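Local coordinates for protein dihydropteroate synthase (Burkholderia cenocepacia, PDB 2Y5S) that probably catalyses the condensation of para-aminobenzoate with 6-hydroxymethyl-7,8-dihydropterin diphosphate to form 7,8-dihydropteroate, the immediate precursor of folate derivatives, at residues L11-F16 against A118-D123; L18-P23 against A266-V271; S141-M146 against A187-V192. All coordinates share one frame; numbering follows the deposited sequence.

Contact 1 (L11-F16 against A118-D123); sequences LQCGRF and ADLIND. With 78H (7,8-dihydropteroate), chain P.
Gly14 and Asp119 bring the two backbones closest, their CA atoms 4.1 Å apart, where the turn of an N-terminal hairpin reaches the residue just before strand 120-123. Cys13 to Phe16 form a type II' beta turn, with Gly14 at its first corner (phi 65°), and this turns the NH of Arg15 toward Asp119. The Asp119 carboxylate is held from two directions. Arg15 N donates to OD1 (3.1 Å) on the anti side, well out of the carboxylate plane. The Arg15 side chain bends at chi3 and comes side-on, giving NE to OD1 (3.0 Å) and NH2 to OD2 (2.9 Å), both on syn lone pairs, with guanidinium and carboxylate nearly coplanar. In this TIM-barrel fold the hairpin, made of strands 11-13 and 16-18, thus sits at the N-terminal end of strand 120-123, away from the bound product. Phe16 CZ lies over the centre of the guanidinium, while the ring turns its edge to Asp119, CE2 being 3.4 Å from OD2. Leu100 N also donates to OD2, and Arg15 NH1 bonds Arg94 O. On the apolar side, Cys13 SG packs against Leu120 CD1 at 3.7 Å, with Leu11 CD2 a little farther from the same methyl. At the other end of the strand, Asn122 ND2 donates to pterin N1 of 7,8-dihydropteroate (3.0 Å).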
loop_
_atom_site.group_PDB
_atom_site.type_symbol
_atom_site.label_atom_id
_atom_site.label_comp_id
_atom_site.label_asym_id
_atom_site.label_seq_id
_atom_site.Cartn_x
_atom_site.Cartn_y
_atom_site.Cartn_z
ATOM N N LEU B 11 22.619 -10.208 1.727
ATOM C CA LEU B 11 22.888 -10.778 0.428
ATOM C C LEU B 11 24.228 -10.287 -0.134
ATOM O O LEU B 11 24.409 -9.103 -0.392
ATOM C CB LEU B 11 21.753 -10.417 -0.532
ATOM C CG LEU B 11 21.809 -11.113 -1.900
ATOM C CD1 LEU B 11 21.697 -12.631 -1.734
ATOM C CD2 LEU B 11 20.704 -10.560 -2.864
ATOM N N GLN B 12 25.162 -11.202 -0.338
ATOM C CA GLN B 12 26.382 -10.876 -1.074
ATOM C C GLN B 12 25.982 -10.711 -2.556
ATOM O O GLN B 12 25.385 -11.600 -3.136
ATOM C CB GLN B 12 27.416 -11.963 -0.851
ATOM C CG GLN B 12 28.681 -11.842 -1.665
ATOM C CD GLN B 12 29.415 -10.550 -1.417
ATOM O OE1 GLN B 12 29.589 -10.131 -0.268
ATOM N NE2 GLN B 12 29.856 -9.901 -2.502
ATOM N N CYS B 13 26.279 -9.553 -3.140
ATOM C CA CYS B 13 25.703 -9.184 -4.424
ATOM C C CYS B 13 26.751 -8.565 -5.321
ATOM O O CYS B 13 26.690 -7.390 -5.669
ATOM C CB CYS B 13 24.511 -8.243 -4.220
ATOM S SG CYS B 13 23.485 -8.014 -5.669
ATOM N N GLY B 14 27.726 -9.387 -5.689
ATOM C CA GLY B 14 28.804 -8.964 -6.568
ATOM C C GLY B 14 29.653 -7.896 -5.909
ATOM O O GLY B 14 30.312 -8.163 -4.918
ATOM N N ARG B 15 29.626 -6.683 -6.455
ATOM C CA ARG B 15 30.417 -5.581 -5.893
ATOM C C ARG B 15 29.856 -5.111 -4.556
ATOM O O ARG B 15 30.523 -4.388 -3.846
ATOM C CB ARG B 15 30.435 -4.370 -6.837
ATOM C CG ARG B 15 31.232 -4.532 -8.105
ATOM C CD ARG B 15 30.987 -3.339 -9.021
ATOM N NE ARG B 15 29.633 -3.350 -9.600
ATOM C CZ ARG B 15 29.097 -2.339 -10.287
ATOM N NH1 ARG B 15 29.772 -1.206 -10.468
ATOM N NH2 ARG B 15 27.871 -2.452 -10.786
ATOM N N PHE B 16 28.625 -5.507 -4.232
ATOM C CA PHE B 16 27.897 -4.939 -3.112
ATOM C C PHE B 16 27.599 -5.997 -2.062
ATOM O O PHE B 16 27.455 -7.172 -2.387
ATOM C CB PHE B 16 26.588 -4.322 -3.624
ATOM C CG PHE B 16 26.790 -3.354 -4.738
ATOM C CD1 PHE B 16 27.092 -2.022 -4.464
ATOM C CD2 PHE B 16 26.741 -3.776 -6.064
ATOM C CE1 PHE B 16 27.323 -1.120 -5.483
ATOM C CE2 PHE B 16 26.955 -2.874 -7.101
ATOM C CZ PHE B 16 27.255 -1.539 -6.809
ATOM N N ALA B 118 28.372 -7.908 -14.103
ATOM C CA ALA B 118 27.071 -7.885 -13.448
ATOM C C ALA B 118 27.214 -8.400 -12.013
ATOM O O ALA B 118 28.116 -9.187 -11.704
ATOM C CB ALA B 118 26.040 -8.710 -14.221
ATOM N N ASP B 119 26.300 -7.952 -11.162
ATOM C CA ASP B 119 26.352 -8.200 -9.734
ATOM C C ASP B 119 25.432 -9.328 -9.258
ATOM O O ASP B 119 25.674 -9.924 -8.218
ATOM C CB ASP B 119 25.961 -6.908 -9.010
ATOM C CG ASP B 119 26.894 -5.761 -9.326
ATOM O OD1 ASP B 119 28.088 -5.860 -9.007
ATOM O OD2 ASP B 119 26.431 -4.752 -9.899
ATOM N N LEU B 120 24.356 -9.595 -9.992
ATOM C CA LEU B 120 23.353 -10.561 -9.560
ATOM C C LEU B 120 22.739 -11.257 -10.779
ATOM O O LEU B 120 22.434 -10.604 -11.787
ATOM C CB LEU B 120 22.271 -9.852 -8.735
ATOM C CG LEU B 120 21.233 -10.666 -7.936
ATOM C CD1 LEU B 120 20.491 -9.728 -7.003
ATOM C CD2 LEU B 120 20.252 -11.413 -8.835
ATOM N N ILE B 121 22.591 -12.582 -10.695
ATOM C CA ILE B 121 21.879 -13.352 -11.712
ATOM C C ILE B 121 20.520 -13.762 -11.167
ATOM O O ILE B 121 20.403 -14.418 -10.121
ATOM C CB ILE B 121 22.671 -14.582 -12.203
ATOM C CG1 ILE B 121 24.068 -14.187 -12.717
ATOM C CG2 ILE B 121 21.884 -15.316 -13.294
ATOM C CD1 ILE B 121 24.072 -13.252 -13.968
ATOM N N ASN B 122 19.490 -13.335 -11.893
ATOM C CA ASN B 122 18.127 -13.525 -11.515
ATOM C C ASN B 122 17.499 -14.526 -12.487
ATOM O O ASN B 122 17.221 -14.169 -13.631
ATOM C CB ASN B 122 17.409 -12.171 -11.601
ATOM C CG ASN B 122 15.928 -12.289 -11.334
ATOM O OD1 ASN B 122 15.512 -13.182 -10.628
ATOM N ND2 ASN B 122 15.124 -11.390 -11.911
ATOM N N ASP B 123 17.268 -15.758 -12.027
ATOM C CA ASP B 123 16.946 -16.889 -12.919
ATOM C C ASP B 123 15.567 -17.519 -12.665
ATOM O O ASP B 123 15.352 -18.221 -11.682
ATOM C CB ASP B 123 18.028 -17.959 -12.819
ATOM C CG ASP B 123 17.830 -19.114 -13.810
ATOM O OD1 ASP B 123 16.958 -19.037 -14.700
ATOM O OD2 ASP B 123 18.555 -20.117 -13.676
HETATM O O4 78H P . 8.607 -12.404 -10.397
HETATM C C4 78H P . 9.733 -12.428 -10.897
HETATM C C5 78H P . 9.942 -12.213 -12.276
HETATM N N3 78H P . 10.845 -12.696 -10.084
HETATM C C9 78H P . 11.269 -12.282 -12.761
HETATM N N5 78H P . 8.911 -11.900 -13.102
HETATM C C2 78H P . 12.156 -12.775 -10.647
HETATM N N8 78H P . 11.539 -12.074 -14.106
HETATM N N1 78H P . 12.320 -12.550 -11.960
HETATM C C6 78H P . 9.111 -11.735 -14.424
HETATM N N2 78H P . 13.215 -13.073 -9.878
HETATM C C7 78H P . 10.463 -11.986 -15.099
HETATM C C10 78H P . 7.978 -11.318 -15.319
HETATM N N11 78H P . 7.194 -12.489 -15.728
HETATM C C15 78H P . 5.874 -12.451 -15.602
HETATM C C16 78H P . 5.188 -13.487 -14.978
HETATM C C17 78H P . 5.194 -11.332 -16.085
HETATM C C18 78H P . 3.812 -13.419 -14.852
HETATM C C19 78H P . 3.812 -11.264 -15.958
HETATM C C20 78H P . 3.124 -12.309 -15.347
HETATM C C21 78H P . 1.604 -12.220 -15.176
HETATM O O22 78H P . 1.101 -13.020 -14.383
HETATM O O23 78H P . 0.975 -11.287 -15.721
#

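Contact 2 (L18-P23 against A266-V271); sequences LTFERP and AAIVRV. With 78H (7,8-dihydropteroate), chain P.
The Phe20 ring carries the CB of Ala267 over the centre of one face, 3.5 Å from the centroid and only 4° off the ring normal. This is a CH-pi contact in which the methyl is almost equally distant from all six ring carbons. Ile268 comes to the same ring obliquely: CG1 approaches CE1 at 3.7 Å, and CD1 reaches on toward CZ. Phe20 CG stands anti to its carbonyl carbon (chi1 -62°), on the side of Ala267 and Ile268. The second flat group, the Arg270 guanidinium, lies over the pterin of 7,8-dihydropteroate, with N8 above the centre of one guanidinium face. NH1 is the nitrogen nearest the ligand, 3.5 Å from N5. Arg270 gets there with a chain extended from CG to NE, and a salt bridge from NE to Asp64 helps fix the turn of the guanidinium; Asp103 adds a long, weak ion pair at NH2.

No hydrogen bond joins residues 18-23 to 266-271. Instead the carbonyl of Ala267 is approached by carbon: Pro23 CA makes a CA-H...O contact with Ala267 O at 3.3 Å, and Phe20 CD1 lies 3.4 Å from that oxygen. Pro23 CB adds a looser contact with Ala266 O, 3.8 Å away. Packing of this kind joins the loop before the first barrel strand to the last one, beside the seam where the TIM barrel closes: Ala267 is backbone-bonded to Leu24 on one strand and to Ile228 near another. Pro8 also touches Phe20 and Ala267, while Pro23 packs on Val262 of helix 251-263 and on Trp284 of helix 274-291.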
loop_
_atom_site.group_PDB
_atom_site.type_symbol
_atom_site.label_atom_id
_atom_site.label_comp_id
_atom_site.label_asym_id
_atom_site.label_seq_id
_atom_site.Cartn_x
_atom_site.Cartn_y
_atom_site.Cartn_z
ATOM N N LEU B 18 24.667 -6.348 0.279
ATOM C CA LEU B 18 23.354 -5.795 0.606
ATOM C C LEU B 18 22.886 -6.224 2.005
ATOM O O LEU B 18 22.925 -7.413 2.346
ATOM C CB LEU B 18 22.333 -6.209 -0.453
ATOM C CG LEU B 18 22.658 -5.775 -1.879
ATOM C CD1 LEU B 18 21.568 -6.325 -2.794
ATOM C CD2 LEU B 18 22.804 -4.245 -2.022
ATOM N N THR B 19 22.464 -5.245 2.806
ATOM C CA THR B 19 21.796 -5.509 4.076
ATOM C C THR B 19 20.397 -4.853 4.021
ATOM O O THR B 19 20.140 -3.931 3.209
ATOM C CB THR B 19 22.626 -5.056 5.307
ATOM O OG1 THR B 19 22.906 -3.658 5.222
ATOM C CG2 THR B 19 23.967 -5.832 5.417
ATOM N N PHE B 20 19.485 -5.350 4.842
ATOM C CA PHE B 20 18.071 -5.049 4.657
ATOM C C PHE B 20 17.437 -4.348 5.867
ATOM O O PHE B 20 16.326 -4.682 6.286
ATOM C CB PHE B 20 17.327 -6.333 4.247
ATOM C CG PHE B 20 17.811 -6.903 2.930
ATOM C CD1 PHE B 20 17.549 -6.236 1.726
ATOM C CD2 PHE B 20 18.548 -8.066 2.889
ATOM C CE1 PHE B 20 18.011 -6.723 0.532
ATOM C CE2 PHE B 20 19.029 -8.576 1.674
ATOM C CZ PHE B 20 18.758 -7.911 0.504
ATOM N N GLU B 21 18.142 -3.346 6.399
ATOM C CA GLU B 21 17.572 -2.436 7.406
ATOM C C GLU B 21 16.289 -1.809 6.885
ATOM O O GLU B 21 15.394 -1.473 7.666
ATOM C CB GLU B 21 18.549 -1.300 7.795
ATOM C CG GLU B 21 19.742 -1.733 8.631
ATOM C CD GLU B 21 20.823 -2.469 7.830
ATOM O OE1 GLU B 21 20.836 -2.373 6.576
ATOM O OE2 GLU B 21 21.665 -3.150 8.481
ATOM N N ARG B 22 16.245 -1.590 5.573
ATOM C CA ARG B 22 14.986 -1.342 4.857
ATOM C C ARG B 22 14.964 -2.237 3.621
ATOM O O ARG B 22 16.024 -2.599 3.101
ATOM C CB ARG B 22 14.867 0.122 4.448
ATOM C CG ARG B 22 15.872 0.570 3.409
ATOM C CD ARG B 22 15.717 2.042 3.018
ATOM N NE ARG B 22 16.805 2.388 2.108
ATOM C CZ ARG B 22 16.805 2.140 0.799
ATOM N NH1 ARG B 22 15.761 1.544 0.206
ATOM N NH2 ARG B 22 17.871 2.464 0.079
ATOM N N PRO B 23 13.759 -2.591 3.143
ATOM C CA PRO B 23 13.660 -3.345 1.914
ATOM C C PRO B 23 14.162 -2.527 0.762
ATOM O O PRO B 23 14.087 -1.288 0.791
ATOM C CB PRO B 23 12.152 -3.601 1.766
ATOM C CG PRO B 23 11.502 -2.594 2.605
ATOM C CD PRO B 23 12.437 -2.287 3.718
ATOM N N ALA B 266 9.623 -9.453 2.820
ATOM C CA ALA B 266 10.437 -9.395 1.574
ATOM C C ALA B 266 11.647 -8.458 1.716
ATOM O O ALA B 266 11.531 -7.312 2.218
ATOM C CB ALA B 266 9.602 -8.977 0.393
ATOM N N ALA B 267 12.798 -8.939 1.248
ATOM C CA ALA B 267 14.020 -8.152 1.257
ATOM C C ALA B 267 14.060 -7.189 0.063
ATOM O O ALA B 267 14.537 -6.056 0.183
ATOM C CB ALA B 267 15.228 -9.060 1.229
ATOM N N ILE B 268 13.597 -7.669 -1.088
ATOM C CA ILE B 268 13.638 -6.907 -2.333
ATOM C C ILE B 268 12.298 -7.009 -3.039
ATOM O O ILE B 268 11.718 -8.092 -3.128
ATOM C CB ILE B 268 14.755 -7.433 -3.287
ATOM C CG1 ILE B 268 16.126 -7.412 -2.608
ATOM C CG2 ILE B 268 14.774 -6.631 -4.607
ATOM C CD1 ILE B 268 17.231 -8.095 -3.403
ATOM N N VAL B 269 11.810 -5.881 -3.567
ATOM C CA VAL B 269 10.638 -5.892 -4.409
ATOM C C VAL B 269 11.033 -5.396 -5.821
ATOM O O VAL B 269 11.744 -4.388 -5.980
ATOM C CB VAL B 269 9.458 -5.089 -3.788
ATOM C CG1 VAL B 269 8.887 -5.819 -2.512
ATOM C CG2 VAL B 269 9.856 -3.641 -3.437
ATOM N N ARG B 270 10.605 -6.158 -6.826
ATOM C CA ARG B 270 10.947 -5.933 -8.216
ATOM C C ARG B 270 9.775 -5.240 -8.871
ATOM O O ARG B 270 8.687 -5.792 -8.936
ATOM C CB ARG B 270 11.224 -7.279 -8.898
ATOM C CG ARG B 270 11.639 -7.220 -10.337
ATOM C CD ARG B 270 12.025 -8.633 -10.823
ATOM N NE ARG B 270 12.445 -8.595 -12.216
ATOM C CZ ARG B 270 11.616 -8.591 -13.258
ATOM N NH1 ARG B 270 10.301 -8.642 -13.079
ATOM N NH2 ARG B 270 12.112 -8.531 -14.497
ATOM N N VAL B 271 9.981 -4.023 -9.355
ATOM C CA VAL B 271 8.863 -3.194 -9.786
ATOM C C VAL B 271 9.140 -2.401 -11.053
ATOM O O VAL B 271 10.300 -2.108 -11.398
ATOM C CB VAL B 271 8.466 -2.219 -8.662
ATOM C CG1 VAL B 271 8.208 -2.986 -7.350
ATOM C CG2 VAL B 271 9.570 -1.142 -8.452
HETATM O O4 78H P . 8.607 -12.404 -10.397
HETATM C C4 78H P . 9.733 -12.428 -10.897
HETATM C C5 78H P . 9.942 -12.213 -12.276
HETATM N N3 78H P . 10.845 -12.696 -10.084
HETATM C C9 78H P . 11.269 -12.282 -12.761
HETATM N N5 78H P . 8.911 -11.900 -13.102
HETATM C C2 78H P . 12.156 -12.775 -10.647
HETATM N N8 78H P . 11.539 -12.074 -14.106
HETATM N N1 78H P . 12.320 -12.550 -11.960
HETATM C C6 78H P . 9.111 -11.735 -14.424
HETATM N N2 78H P . 13.215 -13.073 -9.878
HETATM C C7 78H P . 10.463 -11.986 -15.099
HETATM C C10 78H P . 7.978 -11.318 -15.319
HETATM N N11 78H P . 7.194 -12.489 -15.728
HETATM C C15 78H P . 5.874 -12.451 -15.602
HETATM C C16 78H P . 5.188 -13.487 -14.978
HETATM C C17 78H P . 5.194 -11.332 -16.085
HETATM C C18 78H P . 3.812 -13.419 -14.852
HETATM C C19 78H P . 3.812 -11.264 -15.958
HETATM C C20 78H P . 3.124 -12.309 -15.347
HETATM C C21 78H P . 1.604 -12.220 -15.176
HETATM O O22 78H P . 1.101 -13.020 -14.383
HETATM O O23 78H P . 0.975 -11.287 -15.721
#

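Contact 3 (S141-M146 against A187-V192); sequences SGLCAM and AERICV. With 78H (7,8-dihydropteroate), chain P.
Ser141 receives the side chain of Arg189 through two acceptors. Its carbonyl O takes NE (2.8 Å) and, less straight, NH2 (3.2 Å), while OG takes NH2 again (3.0 Å), all close to the guanidinium plane. The bend of Arg189 at chi3 (59°) sets NE toward this carbonyl; outside the pair, Val136 O accepts from NH2 and Arg137 O from NH1. Gly142 passes CA against Arg189 O, and Leu143 N donates to that oxygen (2.7 Å), while Leu143 CD1 lies over one guanidinium face. The parallel ladder continues with Cys191 N to Leu143 O (2.9 Å). Cys144 pairs with Cys191 on the face toward the ligand, CB meeting SG at 3.5 Å without a disulfide, and Cys144 SG lies near N2 of 7,8-dihydropteroate. Ala145 N then donates to Cys191 O (3.1 Å), and at the strand end Met146 SD comes 3.6 Å from N3 of the ligand. The opposite face carries Leu143, Ala145, Ile190 and Val192. The strands form a beta-alpha-beta unit of the TIM barrel: helix 165-182 connects them and covers Ile190 and Val192, and strand 120-123 flanks strand 142-146 on its other edge.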
loop_
_atom_site.group_PDB
_atom_site.type_symbol
_atom_site.label_atom_id
_atom_site.label_comp_id
_atom_site.label_asym_id
_atom_site.label_seq_id
_atom_site.Cartn_x
_atom_site.Cartn_y
_atom_site.Cartn_z
ATOM N N SER B 141 28.823 -12.968 -7.201
ATOM C CA SER B 141 27.540 -12.447 -7.648
ATOM C C SER B 141 26.427 -12.941 -6.732
ATOM O O SER B 141 26.484 -14.050 -6.195
ATOM C CB SER B 141 27.247 -12.853 -9.088
ATOM O OG SER B 141 27.325 -14.257 -9.260
ATOM N N GLY B 142 25.429 -12.092 -6.542
ATOM C CA GLY B 142 24.169 -12.529 -5.974
ATOM C C GLY B 142 23.455 -13.434 -6.969
ATOM O O GLY B 142 23.663 -13.339 -8.188
ATOM N N LEU B 143 22.626 -14.325 -6.442
ATOM C CA LEU B 143 21.888 -15.269 -7.260
ATOM C C LEU B 143 20.486 -15.391 -6.727
ATOM O O LEU B 143 20.297 -15.746 -5.558
ATOM C CB LEU B 143 22.548 -16.643 -7.219
ATOM C CG LEU B 143 24.022 -16.757 -7.617
ATOM C CD1 LEU B 143 24.559 -18.142 -7.257
ATOM C CD2 LEU B 143 24.160 -16.483 -9.102
ATOM N N CYS B 144 19.503 -15.108 -7.573
ATOM C CA CYS B 144 18.111 -15.296 -7.182
ATOM C C CYS B 144 17.552 -16.526 -7.884
ATOM O O CYS B 144 17.415 -16.550 -9.110
ATOM C CB CYS B 144 17.256 -14.101 -7.523
ATOM S SG CYS B 144 15.508 -14.334 -7.059
ATOM N N ALA B 145 17.257 -17.539 -7.086
ATOM C CA ALA B 145 16.624 -18.775 -7.556
ATOM C C ALA B 145 15.124 -18.603 -7.396
ATOM O O ALA B 145 14.626 -18.488 -6.272
ATOM C CB ALA B 145 17.118 -19.958 -6.714
ATOM N N MET B 146 14.407 -18.550 -8.510
ATOM C CA MET B 146 12.955 -18.427 -8.487
ATOM C C MET B 146 12.302 -19.784 -8.636
ATOM O O MET B 146 12.890 -20.702 -9.234
ATOM C CB MET B 146 12.493 -17.530 -9.635
ATOM C CG MET B 146 11.085 -16.968 -9.483
ATOM S SD MET B 146 10.494 -16.193 -10.994
ATOM C CE MET B 146 9.934 -17.661 -11.892
ATOM N N ALA B 187 26.238 -19.636 0.864
ATOM C CA ALA B 187 24.825 -19.380 1.172
ATOM C C ALA B 187 24.444 -17.908 1.164
ATOM O O ALA B 187 23.306 -17.564 0.824
ATOM C CB ALA B 187 24.464 -19.980 2.526
ATOM N N GLU B 188 25.380 -17.044 1.543
ATOM C CA GLU B 188 25.105 -15.605 1.596
ATOM C C GLU B 188 24.926 -14.924 0.218
ATOM O O GLU B 188 24.418 -13.809 0.143
ATOM C CB GLU B 188 26.168 -14.868 2.436
ATOM C CG GLU B 188 27.590 -15.275 2.164
ATOM C CD GLU B 188 28.124 -16.337 3.151
ATOM O OE1 GLU B 188 27.718 -17.521 3.079
ATOM O OE2 GLU B 188 28.966 -15.971 4.004
ATOM N N ARG B 189 25.313 -15.598 -0.867
ATOM C CA ARG B 189 25.114 -15.078 -2.230
ATOM C C ARG B 189 23.721 -15.375 -2.786
ATOM O O ARG B 189 23.383 -14.932 -3.886
ATOM C CB ARG B 189 26.142 -15.701 -3.181
ATOM C CG ARG B 189 27.610 -15.300 -2.933
ATOM C CD ARG B 189 28.545 -16.146 -3.784
ATOM N NE ARG B 189 28.216 -15.981 -5.196
ATOM C CZ ARG B 189 28.563 -16.796 -6.189
ATOM N NH1 ARG B 189 29.283 -17.894 -5.976
ATOM N NH2 ARG B 189 28.161 -16.500 -7.426
ATOM N N ILE B 190 22.920 -16.132 -2.039
ATOM C CA ILE B 190 21.665 -16.674 -2.545
ATOM C C ILE B 190 20.456 -15.972 -1.935
ATOM O O ILE B 190 20.346 -15.813 -0.716
ATOM C CB ILE B 190 21.558 -18.206 -2.272
ATOM C CG1 ILE B 190 22.738 -18.953 -2.932
ATOM C CG2 ILE B 190 20.221 -18.769 -2.815
ATOM C CD1 ILE B 190 22.973 -20.391 -2.419
ATOM N N CYS B 191 19.546 -15.552 -2.804
ATOM C CA CYS B 191 18.207 -15.173 -2.392
ATOM C C CYS B 191 17.222 -16.022 -3.164
ATOM O O CYS B 191 17.603 -16.706 -4.117
ATOM C CB CYS B 191 17.936 -13.693 -2.608
ATOM S SG CYS B 191 17.962 -13.101 -4.289
ATOM N N VAL B 192 15.974 -16.032 -2.707
ATOM C CA VAL B 192 14.943 -16.862 -3.319
ATOM C C VAL B 192 13.702 -16.037 -3.645
ATOM O O VAL B 192 13.456 -14.968 -3.055
ATOM C CB VAL B 192 14.535 -18.005 -2.390
ATOM C CG1 VAL B 192 15.749 -18.880 -2.039
ATOM C CG2 VAL B 192 13.850 -17.451 -1.121
HETATM O O4 78H P . 8.607 -12.404 -10.397
HETATM C C4 78H P . 9.733 -12.428 -10.897
HETATM C C5 78H P . 9.942 -12.213 -12.276
HETATM N N3 78H P . 10.845 -12.696 -10.084
HETATM C C9 78H P . 11.269 -12.282 -12.761
HETATM N N5 78H P . 8.911 -11.900 -13.102
HETATM C C2 78H P . 12.156 -12.775 -10.647
HETATM N N8 78H P . 11.539 -12.074 -14.106
HETATM N N1 78H P . 12.320 -12.550 -11.960
HETATM C C6 78H P . 9.111 -11.735 -14.424
HETATM N N2 78H P . 13.215 -13.073 -9.878
HETATM C C7 78H P . 10.463 -11.986 -15.099
HETATM C C10 78H P . 7.978 -11.318 -15.319
HETATM N N11 78H P . 7.194 -12.489 -15.728
HETATM C C15 78H P . 5.874 -12.451 -15.602
HETATM C C16 78H P . 5.188 -13.487 -14.978
HETATM C C17 78H P . 5.194 -11.332 -16.085
HETATM C C18 78H P . 3.812 -13.419 -14.852
HETATM C C19 78H P . 3.812 -11.264 -15.958
HETATM C C20 78H P . 3.124 -12.309 -15.347
HETATM C C21 78H P . 1.604 -12.220 -15.176
HETATM O O22 78H P . 1.101 -13.020 -14.383
HETATM O O23 78H P . 0.975 -11.287 -15.721
#

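How the contacts relate
All three contacts belong to the same barrel and reach one ligand. Contacts 1 and 3, with centres about 8 Å apart, share neighbouring strands: Asp119 O and Gly142 N lie 2.8 Å apart, probably hydrogen-bonded, as do Gln12 N and Glu188 O. Contact 2 joins contact 1 through the hairpin, with Leu11 O 2.8 Å from Leu18 N, whereas contacts 2 and 3 do not touch, their nearest atoms being about 5 Å apart. At the ligand they converge: Arg270 of contact 2 covers one face of the pterin, Met146 of contact 3 meets the other, and Asn122 of contact 1 binds its edge. Asp193, Lys235 and Ser236 add further hydrogen bonds to 7,8-dihydropteroate.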